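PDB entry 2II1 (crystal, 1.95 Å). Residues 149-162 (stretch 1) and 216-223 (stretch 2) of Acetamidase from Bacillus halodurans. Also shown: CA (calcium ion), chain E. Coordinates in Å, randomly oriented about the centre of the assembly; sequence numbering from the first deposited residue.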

ATOM      1  N   PRO A 149      -5.876  -6.602 -15.941  1.00 10.15           N
ATOM      2  CA  PRO A 149      -4.744  -7.445 -15.562  1.00 10.07           C
ATOM      3  C   PRO A 149      -5.176  -8.890 -15.256  1.00 10.74           C
ATOM      4  O   PRO A 149      -6.375  -9.170 -15.071  1.00 11.88           O
ATOM      5  CB  PRO A 149      -4.142  -6.725 -14.319  1.00  9.44           C
ATOM      6  CG  PRO A 149      -5.257  -6.006 -13.714  1.00 12.68           C
ATOM      7  CD  PRO A 149      -6.316  -5.752 -14.820  1.00 14.15           C
ATOM      8  N   GLY A 150      -4.194  -9.782 -15.222  1.00  9.26           N
ATOM      9  CA  GLY A 150      -4.384 -11.197 -14.917  1.00  8.97           C
ATOM     10  C   GLY A 150      -3.025 -11.848 -14.639  1.00 11.46           C
ATOM     11  O   GLY A 150      -2.019 -11.138 -14.481  1.00  9.46           O
ATOM     12  N   PRO A 151      -2.982 -13.196 -14.564  1.00 11.79           N
ATOM     13  CA  PRO A 151      -1.701 -13.863 -14.332  1.00 13.15           C
ATOM     14  C   PRO A 151      -0.629 -13.548 -15.409  1.00 12.96           C
ATOM     15  O   PRO A 151       0.568 -13.657 -15.139  1.00 11.94           O
ATOM     16  CB  PRO A 151      -2.068 -15.349 -14.326  1.00 12.28           C
ATOM     17  CG  PRO A 151      -3.567 -15.414 -14.078  1.00 16.43           C
ATOM     18  CD  PRO A 151      -4.105 -14.147 -14.699  1.00 15.22           C
ATOM     19  N   HIS A 152      -1.084 -13.215 -16.622  1.00 13.76           N
ATOM     20  CA  HIS A 152      -0.239 -12.887 -17.783  1.00 12.53           C
ATOM     21  C   HIS A 152       0.341 -11.476 -17.737  1.00 13.31           C
ATOM     22  O   HIS A 152       1.179 -11.114 -18.576  1.00  9.72           O
ATOM     23  CB  HIS A 152      -1.077 -12.999 -19.084  1.00 16.65           C
ATOM     24  CG  HIS A 152      -2.178 -11.978 -19.179  1.00 12.07           C
ATOM     25  ND1 HIS A 152      -3.254 -11.979 -18.321  1.00  8.60           N
ATOM     26  CD2 HIS A 152      -2.351 -10.910 -19.995  1.00 10.57           C
ATOM     27  CE1 HIS A 152      -4.037 -10.946 -18.593  1.00 14.41           C
ATOM     28  NE2 HIS A 152      -3.512 -10.279 -19.602  1.00  8.28           N
ATOM     29  N   GLY A 153      -0.123 -10.672 -16.782  1.00 12.46           N
ATOM     30  CA  GLY A 153       0.229  -9.242 -16.690  1.00 11.81           C
ATOM     31  C   GLY A 153      -0.956  -8.415 -17.168  1.00 12.15           C
ATOM     32  O   GLY A 153      -2.053  -8.510 -16.609  1.00 10.23           O
ATOM     33  N   GLY A 154      -0.739  -7.630 -18.218  1.00 11.12           N
ATOM     34  CA  GLY A 154      -1.738  -6.699 -18.711  1.00  9.75           C
ATOM     35  C   GLY A 154      -1.740  -5.388 -17.927  1.00 11.07           C
ATOM     36  O   GLY A 154      -0.674  -4.901 -17.538  1.00 10.43           O
ATOM     37  N   ASN A 155      -2.936  -4.866 -17.645  1.00 10.81           N
ATOM     38  CA  ASN A 155      -3.131  -3.535 -17.060  1.00 10.23           C
ATOM     39  C   ASN A 155      -2.857  -3.513 -15.539  1.00 10.95           C
ATOM     40  O   ASN A 155      -3.774  -3.432 -14.710  1.00  8.08           O
ATOM     41  CB  ASN A 155      -4.529  -3.053 -17.388  1.00 11.97           C
ATOM     42  CG  ASN A 155      -4.668  -1.568 -17.302  1.00 16.43           C
ATOM     43  OD1 ASN A 155      -3.680  -0.821 -17.147  1.00  9.40           O
ATOM     44  ND2 ASN A 155      -5.902  -1.112 -17.374  1.00 15.16           N
ATOM     45  N   LEU A 156      -1.569  -3.633 -15.207  1.00 10.61           N
ATOM     46  CA  LEU A 156      -1.108  -3.809 -13.815  1.00 14.16           C
ATOM     47  C   LEU A 156      -1.012  -2.478 -13.080  1.00 15.18           C
ATOM     48  O   LEU A 156      -1.104  -2.447 -11.849  1.00 18.04           O
ATOM     49  CB  LEU A 156       0.285  -4.500 -13.788  1.00 15.56           C
ATOM     50  CG  LEU A 156       0.388  -5.976 -14.211  1.00 13.05           C
ATOM     51  CD1 LEU A 156       1.803  -6.531 -14.228  1.00  8.52           C
ATOM     52  CD2 LEU A 156      -0.467  -6.882 -13.323  1.00  7.53           C
ATOM     53  N   ASP A 157      -0.800  -1.391 -13.840  1.00 11.54           N
ATOM     54  CA  ASP A 157      -0.536  -0.068 -13.278  1.00 12.62           C
ATOM     55  C   ASP A 157       0.260  -0.096 -11.968  1.00 11.30           C
ATOM     56  O   ASP A 157      -0.184   0.393 -10.924  1.00 13.03           O
ATOM     57  CB  ASP A 157      -1.838   0.740 -13.184  1.00 12.92           C
ATOM     58  CG  ASP A 157      -2.416   1.051 -14.551  1.00 13.70           C
ATOM     59  OD1 ASP A 157      -1.627   1.193 -15.515  1.00 15.88           O
ATOM     60  OD2 ASP A 157      -3.648   1.162 -14.677  1.00 11.40           O
ATOM     61  N   THR A 158       1.468  -0.656 -12.066  1.00 13.83           N
ATOM     62  CA  THR A 158       2.378  -0.845 -10.939  1.00 11.50           C
ATOM     63  C   THR A 158       3.555   0.088 -11.151  1.00 12.20           C
ATOM     64  O   THR A 158       4.299  -0.031 -12.142  1.00 11.13           O
ATOM     65  CB  THR A 158       2.783  -2.362 -10.836  1.00 11.26           C
ATOM     66  OG1 THR A 158       1.623  -3.120 -10.486  1.00 12.34           O
ATOM     67  CG2 THR A 158       3.868  -2.638  -9.809  1.00  9.36           C
ATOM     68  N   LYS A 159       3.719   1.036 -10.229  1.00 13.54           N
ATOM     69  CA  LYS A 159       4.697   2.105 -10.378  1.00 13.54           C
ATOM     70  C   LYS A 159       6.140   1.644 -10.213  1.00 12.16           C
ATOM     71  O   LYS A 159       7.078   2.358 -10.587  1.00 11.35           O
ATOM     72  CB  LYS A 159       4.370   3.306  -9.446  1.00 13.80           C
ATOM     73  CG  LYS A 159       4.819   3.170  -7.986  1.00 12.04           C
ATOM     74  CD  LYS A 159       4.522   4.428  -7.184  1.00 13.45           C
ATOM     75  CE  LYS A 159       4.960   4.244  -5.742  1.00 16.56           C
ATOM     76  NZ  LYS A 159       4.792   5.449  -4.878  1.00 21.31           N
ATOM     77  N   ASP A 160       6.326   0.450  -9.670  1.00 13.57           N
ATOM     78  CA  ASP A 160       7.671  -0.121  -9.547  1.00 10.96           C
ATOM     79  C   ASP A 160       8.159  -0.727 -10.866  1.00 11.82           C
ATOM     80  O   ASP A 160       9.338  -1.087 -10.995  1.00  9.69           O
ATOM     81  CB  ASP A 160       7.709  -1.153  -8.413  1.00 10.82           C
ATOM     82  CG  ASP A 160       7.647  -0.497  -7.037  1.00 14.05           C
ATOM     83  OD1 ASP A 160       8.451   0.413  -6.794  1.00 13.39           O
ATOM     84  OD2 ASP A 160       6.800  -0.876  -6.199  1.00 12.86           O
ATOM     85  N   ILE A 161       7.275  -0.807 -11.852  1.00  9.64           N
ATOM     86  CA  ILE A 161       7.671  -1.210 -13.215  1.00 11.51           C
ATOM     87  C   ILE A 161       8.231   0.005 -13.943  1.00  9.65           C
ATOM     88  O   ILE A 161       7.523   0.703 -14.675  1.00 11.24           O
ATOM     89  CB  ILE A 161       6.520  -1.889 -13.982  1.00 10.57           C
ATOM     90  CG1 ILE A 161       5.996  -3.091 -13.198  1.00 15.00           C
ATOM     91  CG2 ILE A 161       6.976  -2.381 -15.379  1.00  8.47           C
ATOM     92  CD1 ILE A 161       4.963  -3.926 -13.971  1.00 11.60           C
ATOM     93  N   LYS A 162       9.519   0.230 -13.702  1.00  9.81           N
ATOM     94  CA  LYS A 162      10.202   1.484 -14.004  1.00  9.55           C
ATOM     95  C   LYS A 162      11.625   1.155 -14.362  1.00  9.24           C
ATOM     96  O   LYS A 162      12.026   0.019 -14.261  1.00  9.15           O
ATOM     97  CB  LYS A 162      10.160   2.451 -12.816  1.00  7.88           C
ATOM     98  CG  LYS A 162      10.928   2.023 -11.614  1.00  9.81           C
ATOM     99  CD  LYS A 162      10.477   2.818 -10.400  1.00 11.46           C
ATOM    100  CE  LYS A 162      11.289   2.448  -9.170  1.00 17.43           C
ATOM    101  NZ  LYS A 162      12.759   2.427  -9.408  1.00 27.94           N
ATOM    102  N   PRO A 216       5.616 -17.477  -8.200  1.00 17.10           N
ATOM    103  CA  PRO A 216       4.333 -17.127  -8.810  1.00 15.74           C
ATOM    104  C   PRO A 216       4.452 -15.790  -9.521  1.00 13.96           C
ATOM    105  O   PRO A 216       5.187 -14.916  -9.073  1.00 14.70           O
ATOM    106  CB  PRO A 216       3.380 -17.034  -7.617  1.00 15.25           C
ATOM    107  CG  PRO A 216       4.106 -17.662  -6.479  1.00 18.75           C
ATOM    108  CD  PRO A 216       5.536 -17.399  -6.732  1.00 18.36           C
ATOM    109  N   LEU A 217       3.751 -15.660 -10.636  1.00 10.45           N
ATOM    110  CA  LEU A 217       3.926 -14.542 -11.541  1.00 11.06           C
ATOM    111  C   LEU A 217       2.567 -13.796 -11.638  1.00 10.95           C
ATOM    112  O   LEU A 217       1.551 -14.395 -11.413  1.00  9.32           O
ATOM    113  CB  LEU A 217       4.343 -15.093 -12.911  1.00  8.68           C
ATOM    114  CG  LEU A 217       5.639 -15.880 -12.997  1.00  6.89           C
ATOM    115  CD1 LEU A 217       5.915 -16.429 -14.412  1.00  9.43           C
ATOM    116  CD2 LEU A 217       6.731 -14.951 -12.600  1.00  7.80           C
ATOM    117  N   PRO A 218       2.558 -12.494 -12.014  1.00 10.99           N
ATOM    118  CA  PRO A 218       3.733 -11.694 -12.295  1.00  7.61           C
ATOM    119  C   PRO A 218       4.540 -11.386 -11.065  1.00  7.10           C
ATOM    120  O   PRO A 218       4.036 -11.467  -9.937  1.00  5.52           O
ATOM    121  CB  PRO A 218       3.150 -10.418 -12.937  1.00  9.54           C
ATOM    122  CG  PRO A 218       1.756 -10.826 -13.386  1.00  9.71           C
ATOM    123  CD  PRO A 218       1.321 -11.750 -12.318  1.00  8.09           C
ATOM    124  N   ALA A 219       5.790 -10.983 -11.275  1.00  8.94           N
ATOM    125  CA  ALA A 219       6.606 -10.564 -10.170  1.00  7.57           C
ATOM    126  C   ALA A 219       7.645  -9.577 -10.627  1.00 10.60           C
ATOM    127  O   ALA A 219       7.949  -9.441 -11.820  1.00  9.98           O
ATOM    128  CB  ALA A 219       7.273 -11.778  -9.509  1.00 10.37           C
ATOM    129  N   LEU A 220       8.228  -8.901  -9.667  1.00  9.58           N
ATOM    130  CA  LEU A 220       9.289  -7.988  -9.992  1.00  7.57           C
ATOM    131  C   LEU A 220      10.357  -7.883  -8.920  1.00  9.90           C
ATOM    132  O   LEU A 220      10.121  -8.138  -7.747  1.00 12.28           O
ATOM    133  CB  LEU A 220       8.675  -6.608 -10.363  1.00  9.71           C
ATOM    134  CG  LEU A 220       8.014  -5.716  -9.329  1.00  8.67           C
ATOM    135  CD1 LEU A 220       9.192  -5.052  -8.554  1.00  7.67           C
ATOM    136  CD2 LEU A 220       7.129  -4.661 -10.018  1.00 10.54           C
ATOM    137  N   LYS A 221      11.534  -7.461  -9.364  1.00  8.79           N
ATOM    138  CA  LYS A 221      12.677  -7.164  -8.486  1.00 10.29           C
ATOM    139  C   LYS A 221      13.215  -5.791  -8.880  1.00 10.40           C
ATOM    140  O   LYS A 221      13.387  -5.523 -10.072  1.00  6.73           O
ATOM    141  CB  LYS A 221      13.713  -8.270  -8.617  1.00 10.67           C
ATOM    142  CG  LYS A 221      15.151  -7.904  -8.286  1.00 17.08           C
ATOM    143  CD  LYS A 221      16.049  -9.114  -8.316  1.00 21.65           C
ATOM    144  CE  LYS A 221      16.448  -9.515  -9.737  1.00 28.03           C
ATOM    145  NZ  LYS A 221      17.808 -10.175  -9.783  1.00 25.58           N
ATOM    146  N   THR A 222      13.388  -4.918  -7.869  1.00  9.78           N
ATOM    147  CA  THR A 222      13.994  -3.606  -8.015  1.00 10.49           C
ATOM    148  C   THR A 222      15.454  -3.744  -7.556  1.00 12.30           C
ATOM    149  O   THR A 222      15.919  -4.856  -7.332  1.00 16.39           O
ATOM    150  CB  THR A 222      13.285  -2.558  -7.137  1.00 10.95           C
ATOM    151  OG1 THR A 222      13.437  -2.905  -5.741  1.00  8.37           O
ATOM    152  CG2 THR A 222      11.797  -2.466  -7.489  1.00 11.50           C
ATOM    153  N   ASP A 223      16.169  -2.638  -7.405  1.00 13.41           N
ATOM    154  CA  ASP A 223      17.507  -2.674  -6.802  1.00 12.49           C
ATOM    155  C   ASP A 223      17.501  -3.144  -5.327  1.00 10.41           C
ATOM    156  O   ASP A 223      18.528  -3.526  -4.829  1.00  8.27           O
ATOM    157  CB  ASP A 223      18.175  -1.289  -6.876  1.00 17.80           C
ATOM    158  CG  ASP A 223      18.836  -1.007  -8.234  1.00 26.87           C
ATOM    159  OD1 ASP A 223      18.450  -1.621  -9.266  1.00 37.81           O
ATOM    160  OD2 ASP A 223      19.741  -0.147  -8.266  1.00 42.43           O
TER
HETATM  161 CA    CA E 400      -3.501   1.512 -17.064  1.00 15.04          CA
HETATM  162  O   HOH W   1       1.114 -16.396 -13.942  1.00 13.69           O
HETATM  163  O   HOH W   2      -5.769   1.615 -16.487  1.00 14.95           O
HETATM  164  O   HOH W   3      -3.611   3.959 -16.886  1.00 22.75           O

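No direct hydrogen bond joins the two stretches; the polar link is a single water, which donates to Pro 151 O (3.0 Å from the water O) and to Leu 217 O (3.3 Å). These two carbonyl oxygens lie 3.9 Å apart; both can only accept, so they cannot bond to each other, and the water donates to both. The rest is packing. Pro 218, preceded by a cis peptide bond, has its CA-to-CB bond toward stretch 1 and its ring packed on the type I turn Gly 150 to Gly 153: its CD lies 3.5 Å from Pro 151 O and its CG 3.9 Å from Gly 153 N. The turn is closed by the hydrogen bond Gly 153 N to Gly 150 O (3.0 Å), and the reverse bond Gly 150 N to Gly 153 O (2.9 Å) pairs the same two residues, so the N and O of Gly 150 and Gly 153 are paired where the buried ring packs. Gly 153, at phi 104° and psi -120°, has a backbone that calls for glycine. Leu 156 CD1 reaches Pro 218 CB at 4.3 Å. Farther along, strand residue Leu 220 points toward stretch 1, while its neighbours Ala 219 and Lys 221 point away. Its CD2 meets Ile 161 CG1 (3.7 Å), Thr 158 CG2 (3.8 Å) and Asp 160 CB (3.9 Å), so even the polar residues offer carbon here. Away from the contact, Asn 155 OD1 (2.3 Å) and Asp 157 OD2 (2.4 Å) bind the calcium ion CA.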